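Local coordinates for truncated hemoglobin 4 (Chlamydomonas reinhardtii, PDB 6BME), which binds heme b as a truncated 2-on-2 hemoglobin whose iron is held by two protein side chains, and probably binds oxygen, at residues D18-Y21 and K22-N26; R76-N79 and L80-D84. All coordinates share one frame; numbering follows the deposited sequence.

Contact 1 of 2, residues D18-Y21 and K22-N26; sequences DVFY and KKLMN
Tyr21 and Met25 meet on the last turns of helix 10-25, an alpha-helical piece of the 2-on-2 globin fold, where side chains four residues apart pair along the axis. Four consecutive backbone bonds set this spacing: the amides of Lys22, Lys23, Leu24 and Met25 donate to the carbonyls of Asp18, Val19, Phe20 and Tyr21. The straightest runs from Met25 N to Tyr21 O, 3.0 Å with an N-H...O angle of 166°.

The Phe20-Leu24 pair faces the interior. Phe20 CE1 lies 3.8 Å from Leu24 CD2, while Leu24 CD1 sits over one ring face near its rim. Both residues are buried: Phe20 meets the rings of Phe49 and Phe90, edge-to-face with the latter, and Leu24 packs on Gln46, Leu30 and Phe34, close to the heme. Flat and branched hydrocarbon groups suit such a filled interior.

The lysines combine a long apolar stem with a charged end. Lys23 runs alongside Val19, its CE 3.8 Å from Val19 CG1, before NZ forms a salt bridge with Glu96 of helix 80-96. Lys22 bends back at its end, yet NZ stays 4.1 Å from Asp18 OD2, an attraction of opposite charges beyond salt-bridge range.

Tyr21 makes a CH-pi and Met-aromatic contact with Met25. With CG anti to the backbone N (chi1 168°), the phenol leans outward and toward the next turn, where the flexible thioether curls against it: Met25 SD approaches obliquely, whereas Met25 CG stands over the ring face, 3.7 Å from the Tyr21 centroid and 20° off the normal.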
# COMPACT_ATOMS: atom_id res chain seq x y z
N ASP A 18 -2.04 -10.95 -4.22
CA ASP A 18 -1.15 -11.39 -5.29
C ASP A 18 -1.20 -10.45 -6.49
O ASP A 18 -0.16 -10.08 -7.04
CB ASP A 18 -1.49 -12.83 -5.71
CG ASP A 18 -0.78 -13.87 -4.85
OD1 ASP A 18 0.00 -13.47 -3.95
OD2 ASP A 18 -1.00 -15.08 -5.07
N VAL A 19 -2.41 -10.05 -6.90
CA VAL A 19 -2.54 -9.08 -7.98
C VAL A 19 -1.75 -7.82 -7.66
O VAL A 19 -0.95 -7.33 -8.48
CB VAL A 19 -4.03 -8.75 -8.23
CG1 VAL A 19 -4.16 -7.49 -9.14
CG2 VAL A 19 -4.76 -9.95 -8.80
N PHE A 20 -1.94 -7.29 -6.45
CA PHE A 20 -1.33 -6.04 -6.04
C PHE A 20 0.18 -6.18 -5.95
O PHE A 20 0.92 -5.33 -6.46
CB PHE A 20 -1.95 -5.63 -4.70
CG PHE A 20 -1.43 -4.35 -4.12
CD1 PHE A 20 -1.19 -3.23 -4.92
CD2 PHE A 20 -1.23 -4.25 -2.75
CE1 PHE A 20 -0.71 -2.05 -4.35
CE2 PHE A 20 -0.77 -3.07 -2.19
CZ PHE A 20 -0.50 -1.97 -2.98
N TYR A 21 0.65 -7.27 -5.35
CA TYR A 21 2.08 -7.54 -5.25
C TYR A 21 2.73 -7.60 -6.63
O TYR A 21 3.77 -6.97 -6.87
CB TYR A 21 2.29 -8.86 -4.51
CG TYR A 21 3.69 -9.40 -4.59
CD1 TYR A 21 4.69 -8.91 -3.76
CD2 TYR A 21 4.03 -10.39 -5.49
CE1 TYR A 21 5.98 -9.40 -3.82
CE2 TYR A 21 5.32 -10.88 -5.57
CZ TYR A 21 6.29 -10.38 -4.73
OH TYR A 21 7.57 -10.87 -4.80
N LYS A 22 2.11 -8.33 -7.56
CA LYS A 22 2.72 -8.50 -8.88
C LYS A 22 2.77 -7.18 -9.64
O LYS A 22 3.75 -6.90 -10.33
CB LYS A 22 1.96 -9.57 -9.67
CG LYS A 22 2.15 -10.98 -9.11
CD LYS A 22 1.35 -12.00 -9.90
CE LYS A 22 1.42 -13.38 -9.24
NZ LYS A 22 0.07 -13.90 -8.87
N LYS A 23 1.74 -6.34 -9.48
CA LYS A 23 1.78 -5.00 -10.08
C LYS A 23 3.00 -4.22 -9.60
O LYS A 23 3.69 -3.58 -10.40
CB LYS A 23 0.50 -4.23 -9.76
CG LYS A 23 -0.71 -4.61 -10.60
CD LYS A 23 -1.95 -3.87 -10.12
CE LYS A 23 -3.20 -4.29 -10.87
NZ LYS A 23 -3.12 -3.92 -12.32
N LEU A 24 3.28 -4.25 -8.29
CA LEU A 24 4.42 -3.49 -7.78
C LEU A 24 5.73 -4.07 -8.30
O LEU A 24 6.63 -3.32 -8.72
CB LEU A 24 4.41 -3.48 -6.25
CG LEU A 24 3.16 -2.99 -5.53
CD1 LEU A 24 3.43 -2.88 -4.04
CD2 LEU A 24 2.69 -1.66 -6.09
N MET A 25 5.88 -5.39 -8.27
CA MET A 25 7.15 -5.98 -8.71
C MET A 25 7.35 -5.83 -10.21
O MET A 25 8.50 -5.81 -10.67
CB MET A 25 7.21 -7.46 -8.29
CG MET A 25 7.02 -7.67 -6.78
SD MET A 25 8.12 -6.64 -5.77
CE MET A 25 9.71 -7.35 -6.20
N ASN A 26 6.28 -5.68 -10.98
CA ASN A 26 6.42 -5.55 -12.42
C ASN A 26 6.48 -4.10 -12.88
O ASN A 26 6.54 -3.85 -14.08
CB ASN A 26 5.27 -6.29 -13.11
CG ASN A 26 5.36 -7.80 -12.92
OD1 ASN A 26 6.45 -8.37 -12.96
ND2 ASN A 26 4.22 -8.44 -12.69

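Contact 2 of 2, residues R76-N79 and L80-D84; sequences RGLN and LTHFD. With HEM (protoporphyrin IX containing Fe), chain C.
The backbone is extended at Leu78 and Asn79 and turns into helix 80-96 at Leu80, the first turn closing with Phe83 N donating to Asn79 O. Asn79 is the N-cap and forms a capping box with His82. Its OD1 takes a 3.0 Å bond from His82 N and a weaker, more bent one from Thr81 N, so one amide oxygen serves two amides of the first turn that have no preceding helical carbonyl. Asparagine suits the post because its short side chain, with CG between the backbone N and carbonyl carbon (chi1 64°), brings OD1 to the helix start.

His82 returns the bond: its ND1 accepts from Asn79 N at 3.1 Å, the donor tilted 17° out of the ring plane. The Asn79 amide also stacks on the imidazole, the two planes 8° apart and OD1 over one face near the rim. Gly77 O lies at the ring edge, and Gly77 adopts a positive phi, which glycine tolerates readily. An alanine in place of His82 would lose the imidazole, and Asn79 N would probably be left without its acceptor and the Asn79 amide without its stacking partner.

On the heme side, Leu78 CD1 touches His82 CB and heme CAC, each at 3.5 Å, the two lying in directions roughly at right angles. Leu78 also packs on Phe33 and Leu72; a branched aliphatic residue can serve all these surfaces. Phe83, whose ring also meets that of Phe118, approaches a heme vinyl group obliquely, with Phe83 CE2 3.6 Å from heme CAB.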
# COMPACT_ATOMS: atom_id res chain seq x y z
N ARG A 76 16.68 6.86 -0.02
CA ARG A 76 16.44 6.22 -1.31
C ARG A 76 15.53 7.02 -2.25
O ARG A 76 15.09 6.48 -3.27
CB ARG A 76 15.84 4.81 -1.10
CG ARG A 76 16.60 3.91 -0.12
CD ARG A 76 17.68 3.08 -0.78
NE ARG A 76 17.11 2.16 -1.77
CZ ARG A 76 16.48 1.02 -1.47
NH1 ARG A 76 16.34 0.65 -0.21
NH2 ARG A 76 16.00 0.27 -2.45
N GLY A 77 15.22 8.27 -1.93
CA GLY A 77 14.48 9.11 -2.85
C GLY A 77 13.02 8.74 -3.04
O GLY A 77 12.44 9.09 -4.07
N LEU A 78 12.41 8.06 -2.07
CA LEU A 78 10.99 7.72 -2.17
C LEU A 78 10.16 9.00 -2.15
O LEU A 78 10.39 9.89 -1.31
CB LEU A 78 10.59 6.81 -1.01
CG LEU A 78 9.15 6.28 -1.09
CD1 LEU A 78 9.05 5.44 -2.33
CD2 LEU A 78 8.75 5.47 0.17
N ASN A 79 9.21 9.12 -3.07
CA ASN A 79 8.52 10.40 -3.23
C ASN A 79 7.04 10.21 -3.53
O ASN A 79 6.52 9.09 -3.57
CB ASN A 79 9.22 11.26 -4.31
CG ASN A 79 9.16 10.64 -5.69
OD1 ASN A 79 8.13 10.16 -6.12
ND2 ASN A 79 10.28 10.67 -6.41
N LEU A 80 6.35 11.34 -3.73
CA LEU A 80 4.91 11.32 -3.93
C LEU A 80 4.52 10.62 -5.23
O LEU A 80 3.43 10.04 -5.32
CB LEU A 80 4.36 12.75 -3.91
CG LEU A 80 4.27 13.44 -2.54
CD1 LEU A 80 3.83 14.86 -2.71
CD2 LEU A 80 3.32 12.68 -1.60
N THR A 81 5.37 10.70 -6.26
CA THR A 81 5.07 9.98 -7.49
C THR A 81 5.06 8.48 -7.22
O THR A 81 4.19 7.76 -7.71
CB THR A 81 6.08 10.32 -8.58
OG1 THR A 81 6.17 11.75 -8.73
CG2 THR A 81 5.66 9.73 -9.93
N HIS A 82 6.00 8.00 -6.41
CA HIS A 82 5.99 6.59 -6.06
C HIS A 82 4.72 6.24 -5.28
O HIS A 82 4.07 5.23 -5.58
CB HIS A 82 7.24 6.25 -5.26
CG HIS A 82 8.51 6.52 -6.01
ND1 HIS A 82 9.55 7.23 -5.47
CD2 HIS A 82 8.90 6.18 -7.26
CE1 HIS A 82 10.54 7.31 -6.34
NE2 HIS A 82 10.16 6.69 -7.45
N PHE A 83 4.35 7.08 -4.30
CA PHE A 83 3.13 6.83 -3.52
C PHE A 83 1.91 6.75 -4.42
O PHE A 83 1.05 5.88 -4.26
CB PHE A 83 2.91 7.91 -2.46
CG PHE A 83 1.60 7.78 -1.72
CD1 PHE A 83 0.42 8.32 -2.24
CD2 PHE A 83 1.53 7.08 -0.52
CE1 PHE A 83 -0.79 8.17 -1.58
CE2 PHE A 83 0.33 6.93 0.16
CZ PHE A 83 -0.84 7.47 -0.37
N ASP A 84 1.78 7.72 -5.34
CA ASP A 84 0.61 7.75 -6.22
C ASP A 84 0.57 6.54 -7.14
O ASP A 84 -0.52 6.12 -7.56
CB ASP A 84 0.58 9.04 -7.03
CG ASP A 84 0.34 10.27 -6.17
OD1 ASP A 84 -0.22 10.11 -5.06
OD2 ASP A 84 0.71 11.39 -6.58
CHA HEM C . 7.05 -1.62 4.52
CHB HEM C . 2.40 -0.30 4.43
CHC HEM C . 3.52 2.92 0.99
CHD HEM C . 7.50 0.35 0.09
C1A HEM C . 5.72 -1.55 4.87
C2A HEM C . 5.01 -2.29 5.91
C3A HEM C . 3.72 -1.91 5.85
C4A HEM C . 3.57 -0.94 4.80
CMA HEM C . 2.55 -2.37 6.74
CAA HEM C . 5.63 -3.32 6.91
CBA HEM C . 6.25 -4.52 6.20
CGA HEM C . 6.65 -5.62 7.16
O1A HEM C . 7.53 -5.39 8.05
O2A HEM C . 6.10 -6.75 7.00
C1B HEM C . 2.33 0.79 3.58
C2B HEM C . 1.25 1.76 3.50
C3B HEM C . 1.59 2.65 2.55
C4B HEM C . 2.86 2.25 1.99
CMB HEM C . -0.02 1.77 4.38
CAB HEM C . 0.81 3.88 2.03
CBB HEM C . -0.51 4.03 2.14
C1C HEM C . 4.65 2.45 0.38
C2C HEM C . 5.21 2.94 -0.85
C3C HEM C . 6.29 2.23 -1.13
C4C HEM C . 6.48 1.26 -0.06
CMC HEM C . 4.59 4.08 -1.69
CAC HEM C . 7.17 2.43 -2.38
CBC HEM C . 7.74 1.39 -2.99
C1D HEM C . 7.77 -0.35 1.26
C2D HEM C . 8.97 -1.10 1.55
C3D HEM C . 8.83 -1.65 2.76
C4D HEM C . 7.55 -1.25 3.29
CMD HEM C . 10.16 -1.26 0.59
CAD HEM C . 9.83 -2.57 3.51
CBD HEM C . 10.94 -1.75 4.15
CGD HEM C . 11.90 -2.72 4.81
O1D HEM C . 11.43 -3.71 5.41
O2D HEM C . 13.13 -2.48 4.74
NA HEM C . 4.80 -0.76 4.21
NB HEM C . 3.30 1.12 2.65
NC HEM C . 5.46 1.44 0.84
ND HEM C . 6.92 -0.45 2.35
FE HEM C . 5.11 0.33 2.49

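The two contacts do not touch; their centres are about 17 Å apart and their nearest atoms about 7 Å. Contact 1 occupies the C-terminal turns of helix 10-25, whereas contact 2 starts helix 80-96 after a loop. Both are partly buried, through Phe20 and Leu24 in contact 1 and Leu78 and Phe83 in contact 2. In contact 1 the backbone bonds itself regularly and the side chains add apolar, Met-aromatic and charged contacts; contact 2 needs side chains to complete the backbone bonding. Contact 2 touches the heme directly, while contact 1 comes near it through Leu24. Helix 80-96 links them, since Val19 and Lys23 pack against it farther along.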